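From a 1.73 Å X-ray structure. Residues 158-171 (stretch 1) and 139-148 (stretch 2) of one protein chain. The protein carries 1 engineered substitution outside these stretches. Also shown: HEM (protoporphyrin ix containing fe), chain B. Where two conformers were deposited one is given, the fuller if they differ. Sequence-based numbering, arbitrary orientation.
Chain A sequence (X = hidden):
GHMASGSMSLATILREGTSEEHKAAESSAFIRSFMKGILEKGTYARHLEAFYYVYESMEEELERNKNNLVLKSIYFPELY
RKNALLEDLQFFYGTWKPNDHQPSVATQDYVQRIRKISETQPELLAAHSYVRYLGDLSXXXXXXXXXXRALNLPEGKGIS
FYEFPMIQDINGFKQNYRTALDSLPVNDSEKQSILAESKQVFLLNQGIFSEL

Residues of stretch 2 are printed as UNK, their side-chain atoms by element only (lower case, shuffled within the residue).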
# COMPACT_ATOMS: atom_id res chain seq x y z
N GLY A 158 3.54 12.15 13.06
CA GLY A 158 4.29 11.14 12.31
C GLY A 158 3.58 9.84 12.01
O GLY A 158 4.25 8.86 11.72
N ILE A 159 2.24 9.82 12.06
CA ILE A 159 1.45 8.61 11.80
C ILE A 159 0.31 8.87 10.81
O ILE A 159 -0.60 8.06 10.76
CB ILE A 159 0.88 8.01 13.13
CG1 ILE A 159 0.04 9.09 13.91
CG2 ILE A 159 1.98 7.37 13.98
CD1 ILE A 159 -0.97 8.55 14.89
N SER A 160 0.36 10.00 10.03
CA SER A 160 -0.71 10.29 9.06
C SER A 160 -0.91 9.14 8.07
O SER A 160 -2.04 8.85 7.69
CB SER A 160 -0.46 11.61 8.33
OG SER A 160 -1.54 11.91 7.45
N PHE A 161 0.18 8.41 7.72
CA PHE A 161 0.08 7.28 6.80
C PHE A 161 -0.95 6.23 7.21
O PHE A 161 -1.55 5.60 6.35
CB PHE A 161 1.46 6.65 6.58
CG PHE A 161 1.50 5.42 5.71
CD1 PHE A 161 1.02 5.45 4.40
CD2 PHE A 161 2.09 4.25 6.18
CE1 PHE A 161 1.10 4.32 3.58
CE2 PHE A 161 2.18 3.11 5.35
CZ PHE A 161 1.70 3.16 4.06
N TYR A 162 -1.16 6.05 8.51
CA TYR A 162 -2.09 5.03 9.02
C TYR A 162 -3.51 5.52 9.25
O TYR A 162 -4.36 4.72 9.66
CB TYR A 162 -1.55 4.45 10.33
CG TYR A 162 -0.12 3.98 10.21
CD1 TYR A 162 0.19 2.83 9.50
CD2 TYR A 162 0.92 4.69 10.80
CE1 TYR A 162 1.51 2.42 9.35
CE2 TYR A 162 2.24 4.28 10.66
CZ TYR A 162 2.53 3.13 9.95
OH TYR A 162 3.83 2.72 9.79
N GLU A 163 -3.77 6.81 9.00
CA GLU A 163 -5.08 7.41 9.25
C GLU A 163 -5.83 7.82 7.99
O GLU A 163 -5.24 8.34 7.02
CB GLU A 163 -4.94 8.60 10.22
CG GLU A 163 -4.25 8.26 11.53
CD GLU A 163 -4.41 9.36 12.56
OE1 GLU A 163 -4.37 10.55 12.17
OE2 GLU A 163 -4.57 9.04 13.76
N PHE A 164 -7.15 7.56 8.00
CA PHE A 164 -8.07 7.82 6.89
C PHE A 164 -9.14 8.82 7.33
O PHE A 164 -10.24 8.40 7.67
CB PHE A 164 -8.69 6.48 6.40
CG PHE A 164 -7.63 5.54 5.88
CD1 PHE A 164 -6.94 4.69 6.76
CD2 PHE A 164 -7.26 5.54 4.54
CE1 PHE A 164 -5.93 3.84 6.29
CE2 PHE A 164 -6.23 4.70 4.08
CZ PHE A 164 -5.59 3.85 4.95
N PRO A 165 -8.82 10.15 7.38
CA PRO A 165 -9.82 11.12 7.86
C PRO A 165 -11.09 11.18 7.00
O PRO A 165 -12.13 11.56 7.50
CB PRO A 165 -9.06 12.45 7.88
CG PRO A 165 -7.94 12.26 6.90
CD PRO A 165 -7.55 10.81 7.03
N MET A 166 -11.01 10.73 5.73
CA MET A 166 -12.16 10.71 4.82
C MET A 166 -13.11 9.53 5.09
O MET A 166 -14.18 9.45 4.47
CB MET A 166 -11.67 10.68 3.35
CG MET A 166 -10.90 11.91 2.93
SD MET A 166 -10.41 11.86 1.19
CE MET A 166 -9.81 13.53 0.95
N ILE A 167 -12.70 8.58 5.95
CA ILE A 167 -13.45 7.36 6.26
C ILE A 167 -13.79 7.38 7.76
O ILE A 167 -12.90 7.19 8.59
CB ILE A 167 -12.65 6.07 5.84
CG1 ILE A 167 -12.31 6.03 4.31
CG2 ILE A 167 -13.38 4.79 6.27
CD1 ILE A 167 -11.21 4.92 3.88
N GLN A 168 -15.06 7.57 8.12
CA GLN A 168 -15.45 7.61 9.54
C GLN A 168 -15.86 6.26 10.09
O GLN A 168 -15.92 6.10 11.30
CB GLN A 168 -16.55 8.67 9.80
CG GLN A 168 -16.09 10.11 9.58
CD GLN A 168 -16.14 10.51 8.13
OE1 GLN A 168 -17.14 10.29 7.43
NE2 GLN A 168 -15.03 11.04 7.62
N ASP A 169 -16.15 5.30 9.20
CA ASP A 169 -16.52 3.92 9.54
C ASP A 169 -15.57 2.97 8.81
O ASP A 169 -15.88 2.49 7.72
CB ASP A 169 -17.99 3.65 9.13
CG ASP A 169 -18.49 2.24 9.37
OD1 ASP A 169 -17.79 1.45 10.05
OD2 ASP A 169 -19.58 1.90 8.84
N ILE A 170 -14.43 2.67 9.42
CA ILE A 170 -13.41 1.80 8.82
C ILE A 170 -13.95 0.41 8.50
O ILE A 170 -13.72 -0.08 7.39
CB ILE A 170 -12.13 1.75 9.72
CG1 ILE A 170 -11.51 3.16 9.86
CG2 ILE A 170 -11.09 0.74 9.16
CD1 ILE A 170 -10.56 3.34 11.06
N ASN A 171 -14.66 -0.21 9.47
CA ASN A 171 -15.24 -1.55 9.33
C ASN A 171 -16.21 -1.60 8.16
O ASN A 171 -16.15 -2.50 7.34
CB ASN A 171 -15.92 -1.99 10.64
CG ASN A 171 -16.39 -3.42 10.65
OD1 ASN A 171 -15.59 -4.36 10.57
ND2 ASN A 171 -17.70 -3.62 10.80
N UNK A 139 -4.75 -2.75 8.69
CA UNK A 139 -3.68 -2.66 9.68
C UNK A 139 -3.37 -1.31 10.31
O UNK A 139 -2.61 -1.26 11.28
N UNK A 140 -3.92 -0.23 9.77
CA UNK A 140 -3.64 1.13 10.21
C UNK A 140 -3.75 1.42 11.69
O UNK A 140 -2.82 1.98 12.29
N UNK A 141 -4.91 1.09 12.31
CA UNK A 141 -5.08 1.36 13.74
C UNK A 141 -4.03 0.64 14.60
O UNK A 141 -3.48 1.24 15.52
n UNK A 141 -7.38 3.96 15.20
o UNK A 141 -6.77 4.25 13.05
c UNK A 141 -7.21 3.52 13.95
c UNK A 141 -7.56 2.07 13.69
c UNK A 141 -6.52 1.07 14.23
N UNK A 142 -3.72 -0.62 14.25
CA UNK A 142 -2.71 -1.42 14.96
C UNK A 142 -1.31 -0.85 14.73
O UNK A 142 -0.59 -0.64 15.70
c UNK A 142 -4.10 -3.55 15.02
c UNK A 142 -4.43 -4.85 14.33
c UNK A 142 -2.78 -2.90 14.56
c UNK A 142 -1.55 -3.68 15.07
N UNK A 143 -0.94 -0.61 13.46
CA UNK A 143 0.38 -0.12 13.07
C UNK A 143 0.69 1.28 13.60
O UNK A 143 1.83 1.50 14.03
c UNK A 143 0.57 -0.22 11.54
c UNK A 143 0.67 -1.64 9.44
c UNK A 143 1.98 -2.36 11.48
c UNK A 143 0.71 -1.66 10.97
N UNK A 144 -0.30 2.20 13.63
CA UNK A 144 -0.04 3.53 14.16
C UNK A 144 0.35 3.48 15.65
O UNK A 144 1.27 4.19 16.05
c UNK A 144 -1.17 4.53 13.88
c UNK A 144 -3.45 5.39 14.14
n UNK A 144 -5.64 6.49 14.46
c UNK A 144 -2.43 4.41 14.69
c UNK A 144 -4.56 5.69 15.11
N UNK A 145 -0.30 2.61 16.45
CA UNK A 145 0.01 2.45 17.88
C UNK A 145 1.39 1.83 18.06
O UNK A 145 2.14 2.28 18.93
c UNK A 145 -3.23 1.80 19.87
c UNK A 145 -2.42 2.33 18.68
c UNK A 145 -1.07 1.63 18.61
n UNK A 145 -5.11 2.35 21.38
c UNK A 145 -4.58 2.45 19.99
N UNK A 146 1.74 0.79 17.26
CA UNK A 146 3.04 0.12 17.32
C UNK A 146 4.14 1.17 16.98
O UNK A 146 5.08 1.33 17.76
c UNK A 146 4.53 -1.65 16.24
c UNK A 146 3.11 -1.13 16.38
c UNK A 146 2.18 -2.24 16.88
N UNK A 147 3.97 1.93 15.87
CA UNK A 147 4.95 2.95 15.44
C UNK A 147 5.14 4.07 16.47
O UNK A 147 6.28 4.46 16.74
c UNK A 147 4.55 3.53 14.09
N UNK A 148 4.04 4.58 17.05
CA UNK A 148 4.10 5.66 18.02
C UNK A 148 4.85 5.21 19.28
O UNK A 148 5.60 5.98 19.86
c UNK A 148 2.70 6.13 18.38
CHA HEM B . -4.79 -7.74 6.40
CHB HEM B . -1.49 -6.53 3.21
CHC HEM B . 1.74 -6.49 6.74
CHD HEM B . -1.70 -6.79 9.89
C1A HEM B . -4.17 -7.41 5.24
C2A HEM B . -4.81 -7.44 3.96
C3A HEM B . -3.87 -7.13 3.07
C4A HEM B . -2.68 -6.88 3.77
CMA HEM B . -4.03 -6.99 1.61
CAA HEM B . -6.25 -7.76 3.65
CBA HEM B . -6.55 -9.27 3.65
CGA HEM B . -7.92 -9.52 3.19
O1A HEM B . -8.13 -10.15 2.20
O2A HEM B . -8.84 -9.05 3.85
C1B HEM B . -0.29 -6.43 3.89
C2B HEM B . 0.99 -6.22 3.24
C3B HEM B . 1.89 -6.21 4.25
C4B HEM B . 1.14 -6.43 5.50
CMB HEM B . 1.28 -6.00 1.79
CAB HEM B . 3.29 -6.06 4.23
CBB HEM B . 3.80 -6.16 3.11
C1C HEM B . 1.12 -6.41 7.93
C2C HEM B . 1.71 -6.04 9.17
C3C HEM B . 0.71 -6.12 10.06
C4C HEM B . -0.49 -6.51 9.36
CMC HEM B . 3.17 -5.63 9.41
CAC HEM B . 0.86 -5.85 11.47
CBC HEM B . -0.16 -5.56 12.18
C1D HEM B . -2.82 -7.18 9.18
C2D HEM B . -4.10 -7.55 9.84
C3D HEM B . -4.95 -7.77 8.88
C4D HEM B . -4.20 -7.58 7.62
CMD HEM B . -4.37 -7.56 11.31
CAD HEM B . -6.38 -8.21 9.05
CBD HEM B . -7.29 -7.12 9.48
CGD HEM B . -8.71 -7.57 9.63
O1D HEM B . -9.09 -8.57 9.15
O2D HEM B . -9.45 -6.85 10.23
NA HEM B . -2.89 -7.09 5.04
NB HEM B . -0.06 -6.58 5.15
NC HEM B . -0.15 -6.68 8.11
ND HEM B . -2.96 -7.22 7.88
FE HEM B . -1.55 -6.92 6.57
O HOH W 1 -6.81 3.73 10.38
O HOH W 2 -1.89 -4.68 6.77

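Position 139 has backbone atoms alone, with no CB, and touches nothing on stretch 1. It is Gly139, and its carbonyl O accepts the helical bond from the N of position 143 at 2.8 Å. Position 140 again lacks any side-chain atom, and here the absence matters. Its CA lies 4.4 Å from the CA of Tyr162, and its carbonyl O is 3.4 Å from Tyr162 CB; an ideal CB would sit 2.7 Å from Tyr162 O, a clash. The residue is Gly140, and its bareness lets the two backbones approach so closely.

At position 141 five side-chain atoms extend from CA: three carbons in a row, the third carrying one oxygen and one nitrogen. The CA-to-CB bond points away from stretch 1, yet the chain turns back, with both chi1 and chi2 in m, and reaches Ile170. The terminal amide identifies Gln141, whose CG comes within 4.2 Å of Ile170 CD1. Water 1 donates to Gln141 OE1 and to Tyr162 O, each at 2.7 Å, bridging two acceptors that are themselves 4.2 Å apart.

Position 142 bears four carbons forked at the first, one arm being two carbons long, and the group is out of reach of stretch 1. This is Ile142, whose CG2 approaches HEM CBC at 3.7 Å. Position 143 also has four carbons, but the fork comes at the second, and CB packs 3.6 Å from Tyr162 CE1. This is Leu143; its CD2 lies 3.7 Å from HEM CAC, so the residue touches both the tyrosine ring and the porphyrin.

Position 144 carries four carbons in a row ending in nitrogen; CB is 3.6 Å from Tyr162 CB, and the terminal nitrogen reaches the Glu163 carboxylate. It is Lys144, and its CD lies 4.1 Å from Ile159 CD1. With chi1 in p and the remaining angles in t, the extended chain carries NZ to Glu163 OE2 at 2.9 Å, forming a hydrogen-bonded salt bridge; NZ also donates to Gln141 OE1 at 2.9 Å.

Position 145 repeats the pattern of four carbons and a terminal nitrogen, but its CB points away and no atom contacts stretch 1: Lys145. Position 146 has one carbon bearing two more, out of reach of stretch 1, and is Val146. Position 147 has a single carbon, CB, 4.2 Å from Tyr162 CE2; it is Ala147. Position 148 likewise has one side-chain carbon, CB, which stays 4.6 Å from Ile159 CG2, and is Ala148.

The contact centres on Tyr162, which points toward the helix and has Leu143 O and Lys144 N over one face of its ring. Gly140 permits the close backbone approach, and Leu143 and Ala147 supply apolar surface for the ring. Next to this packing, the Lys144–Glu163 salt bridge adds a charged link between helix and loop. Gln141 links the salt bridge to the loop backbone: its OE1 accepts from Lys144 NZ and from the water that also donates to Tyr162 O.

Stretch 2 (139-148) GGQILKKVAA
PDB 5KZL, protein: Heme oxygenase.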